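Side-chain contact in BAG family molecular chaperone regulator 1 (Arabidopsis thaliana, PDB 4HWC), which probably acts as a co-chaperone that binds the ATPase domain of HSP70/HSC70 and regulates programmed cell death and stress responses: residues E46-E51 against K73-Y78. Sequence-based numbering, arbitrary orientation.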
loop_
_atom_site.group_PDB
_atom_site.type_symbol
_atom_site.label_atom_id
_atom_site.label_comp_id
_atom_site.label_asym_id
_atom_site.label_seq_id
_atom_site.Cartn_x
_atom_site.Cartn_y
_atom_site.Cartn_z
ATOM N N GLU A 46 7.044 -3.153 -3.884
ATOM C CA GLU A 46 6.840 -2.970 -5.303
ATOM C C GLU A 46 5.412 -3.161 -5.784
ATOM O O GLU A 46 4.993 -2.501 -6.726
ATOM C CB GLU A 46 7.897 -3.783 -6.093
ATOM C CG GLU A 46 9.097 -2.833 -6.379
ATOM C CD GLU A 46 10.380 -3.425 -6.906
ATOM O OE1 GLU A 46 11.427 -2.811 -6.612
ATOM O OE2 GLU A 46 10.368 -4.456 -7.589
ATOM N N LEU A 47 4.636 -4.019 -5.127
ATOM C CA LEU A 47 3.235 -4.170 -5.510
ATOM C C LEU A 47 2.500 -2.881 -5.146
ATOM O O LEU A 47 1.577 -2.475 -5.856
ATOM C CB LEU A 47 2.553 -5.352 -4.796
ATOM C CG LEU A 47 2.936 -6.754 -5.270
ATOM C CD1 LEU A 47 2.200 -7.796 -4.444
ATOM C CD2 LEU A 47 2.605 -6.900 -6.745
ATOM N N LEU A 48 2.908 -2.247 -4.046
ATOM C CA LEU A 48 2.290 -0.989 -3.619
ATOM C C LEU A 48 2.636 0.136 -4.590
ATOM O O LEU A 48 1.800 0.994 -4.878
ATOM C CB LEU A 48 2.747 -0.611 -2.204
ATOM C CG LEU A 48 2.154 -1.461 -1.069
ATOM C CD1 LEU A 48 2.985 -1.273 0.186
ATOM C CD2 LEU A 48 0.700 -1.059 -0.810
ATOM N N MET A 49 3.866 0.139 -5.095
ATOM C CA MET A 49 4.266 1.177 -6.038
ATOM C C MET A 49 3.468 1.058 -7.327
ATOM O O MET A 49 3.182 2.071 -7.982
ATOM C CB MET A 49 5.764 1.098 -6.331
ATOM C CG MET A 49 6.636 1.379 -5.125
ATOM S SD MET A 49 6.289 2.993 -4.383
ATOM C CE MET A 49 6.979 4.075 -5.655
ATOM N N ASN A 50 3.107 -0.172 -7.694
ATOM C CA ASN A 50 2.322 -0.405 -8.900
ATOM C C ASN A 50 0.924 0.170 -8.725
ATOM O O ASN A 50 0.322 0.669 -9.680
ATOM C CB ASN A 50 2.230 -1.900 -9.226
ATOM C CG ASN A 50 3.435 -2.402 -10.002
ATOM O OD1 ASN A 50 4.174 -1.614 -10.602
ATOM N ND2 ASN A 50 3.631 -3.721 -10.012
ATOM N N GLU A 51 0.401 0.092 -7.504
ATOM C CA GLU A 51 -0.916 0.651 -7.228
ATOM C C GLU A 51 -0.807 2.179 -7.230
ATOM O O GLU A 51 -1.747 2.875 -7.613
ATOM C CB GLU A 51 -1.444 0.158 -5.875
ATOM C CG GLU A 51 -1.675 -1.349 -5.816
ATOM C CD GLU A 51 -2.630 -1.839 -6.902
ATOM O OE1 GLU A 51 -3.807 -1.402 -6.915
ATOM O OE2 GLU A 51 -2.203 -2.659 -7.745
ATOM N N LYS A 73 -2.597 8.368 -0.239
ATOM C CA LYS A 73 -2.049 8.545 1.105
ATOM C C LYS A 73 -1.884 7.207 1.812
ATOM O O LYS A 73 -0.905 6.995 2.531
ATOM C CB LYS A 73 -2.960 9.456 1.930
ATOM C CG LYS A 73 -2.449 9.740 3.342
ATOM C CD LYS A 73 -1.108 10.460 3.305
ATOM C CE LYS A 73 -0.657 10.846 4.715
ATOM N NZ LYS A 73 0.630 11.577 4.676
ATOM N N ARG A 74 -2.846 6.310 1.614
ATOM C CA ARG A 74 -2.778 4.990 2.236
ATOM C C ARG A 74 -1.523 4.266 1.780
ATOM O O ARG A 74 -0.807 3.694 2.592
ATOM C CB ARG A 74 -3.992 4.136 1.855
ATOM C CG ARG A 74 -5.225 4.374 2.689
ATOM C CD ARG A 74 -5.847 3.038 3.073
ATOM N NE ARG A 74 -6.453 2.375 1.935
ATOM C CZ ARG A 74 -6.838 1.104 1.917
ATOM N NH1 ARG A 74 -7.387 0.611 0.824
ATOM N NH2 ARG A 74 -6.657 0.324 2.975
ATOM N N VAL A 75 -1.273 4.281 0.471
ATOM C CA VAL A 75 -0.107 3.619 -0.102
ATOM C C VAL A 75 1.202 4.231 0.385
ATOM O O VAL A 75 2.147 3.511 0.720
ATOM C CB VAL A 75 -0.141 3.669 -1.648
ATOM C CG1 VAL A 75 1.159 3.098 -2.215
ATOM C CG2 VAL A 75 -1.322 2.862 -2.164
ATOM N N GLN A 76 1.262 5.561 0.413
ATOM C CA GLN A 76 2.453 6.243 0.891
ATOM C C GLN A 76 2.747 5.826 2.335
ATOM O O GLN A 76 3.900 5.587 2.699
ATOM C CB GLN A 76 2.264 7.765 0.801
ATOM C CG GLN A 76 2.295 8.297 -0.635
ATOM C CD GLN A 76 1.906 9.762 -0.746
ATOM O OE1 GLN A 76 2.097 10.388 -1.792
ATOM N NE2 GLN A 76 1.347 10.310 0.321
ATOM N N ASN A 77 1.698 5.720 3.148
ATOM C CA ASN A 77 1.861 5.333 4.544
ATOM C C ASN A 77 2.386 3.910 4.663
ATOM O O ASN A 77 3.264 3.646 5.475
ATOM C CB ASN A 77 0.529 5.437 5.310
ATOM C CG ASN A 77 0.129 6.870 5.607
ATOM O OD1 ASN A 77 0.914 7.796 5.432
ATOM N ND2 ASN A 77 -1.102 7.052 6.073
ATOM N N TYR A 78 1.842 2.989 3.868
ATOM C CA TYR A 78 2.297 1.600 3.929
ATOM C C TYR A 78 3.736 1.460 3.450
ATOM O O TYR A 78 4.515 0.708 4.031
ATOM C CB TYR A 78 1.399 0.686 3.098
ATOM C CG TYR A 78 0.034 0.429 3.699
ATOM C CD1 TYR A 78 -0.119 0.132 5.056
ATOM C CD2 TYR A 78 -1.096 0.410 2.895
ATOM C CE1 TYR A 78 -1.384 -0.169 5.591
ATOM C CE2 TYR A 78 -2.350 0.114 3.413
ATOM C CZ TYR A 78 -2.488 -0.181 4.754
ATOM O OH TYR A 78 -3.742 -0.482 5.234
#
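Leu48 packs against both Val75 and Tyr78, two side chains that lie nearly one turn apart on the partner helix, and the contact illustrates how a single leucine can span a helix-helix seam without any hydrogen bond. Leu48 and Val75 are the closest pair of backbone positions, with their CA atoms 6.3 Å apart. At the base of the leucine, Leu48 CB meets Val75 CG1 at 4.0 Å. Val75 CG1 also settles against the main chain, 3.5 Å from Leu48 O. It is put there by a chi1 of 174°, which sets Val75 CG1 opposite its own backbone N and directs this branch across the interface.

Farther out, the two arms of Leu48 reach Tyr78 differently. Leu48 CD1 touches the root of the tyrosine, 3.9 Å from Tyr78 CB, whereas Leu48 CD2 comes obliquely to the ring, 4.4 Å from Tyr78 CD2. The two side chains cross at about a right angle, and the phenol carries on past the leucine, its OH leading away from helix 38-55. Nearly one turn after Leu48, Glu51 begins on the same side, with Glu51 CB 4.6 Å from Val75 CG2. Its chain then folds back (chi2 -57°) and takes the carboxylate away from the valine, so the side-chain contacts across the seam stay apolar.

The two segments run roughly antiparallel, on helices 38-55 and 62-88 of the three-helix bundle that forms this BAG domain, and they meet close to its centre. Val79 and Leu82 extend the surface for Leu48 along helix 62-88. Helix 5-31 joins both partners: Leu19 touches Leu48, Ile12 touches Glu51, and Asp17 forms a salt bridge with Arg74, tying all three helices together around the contact.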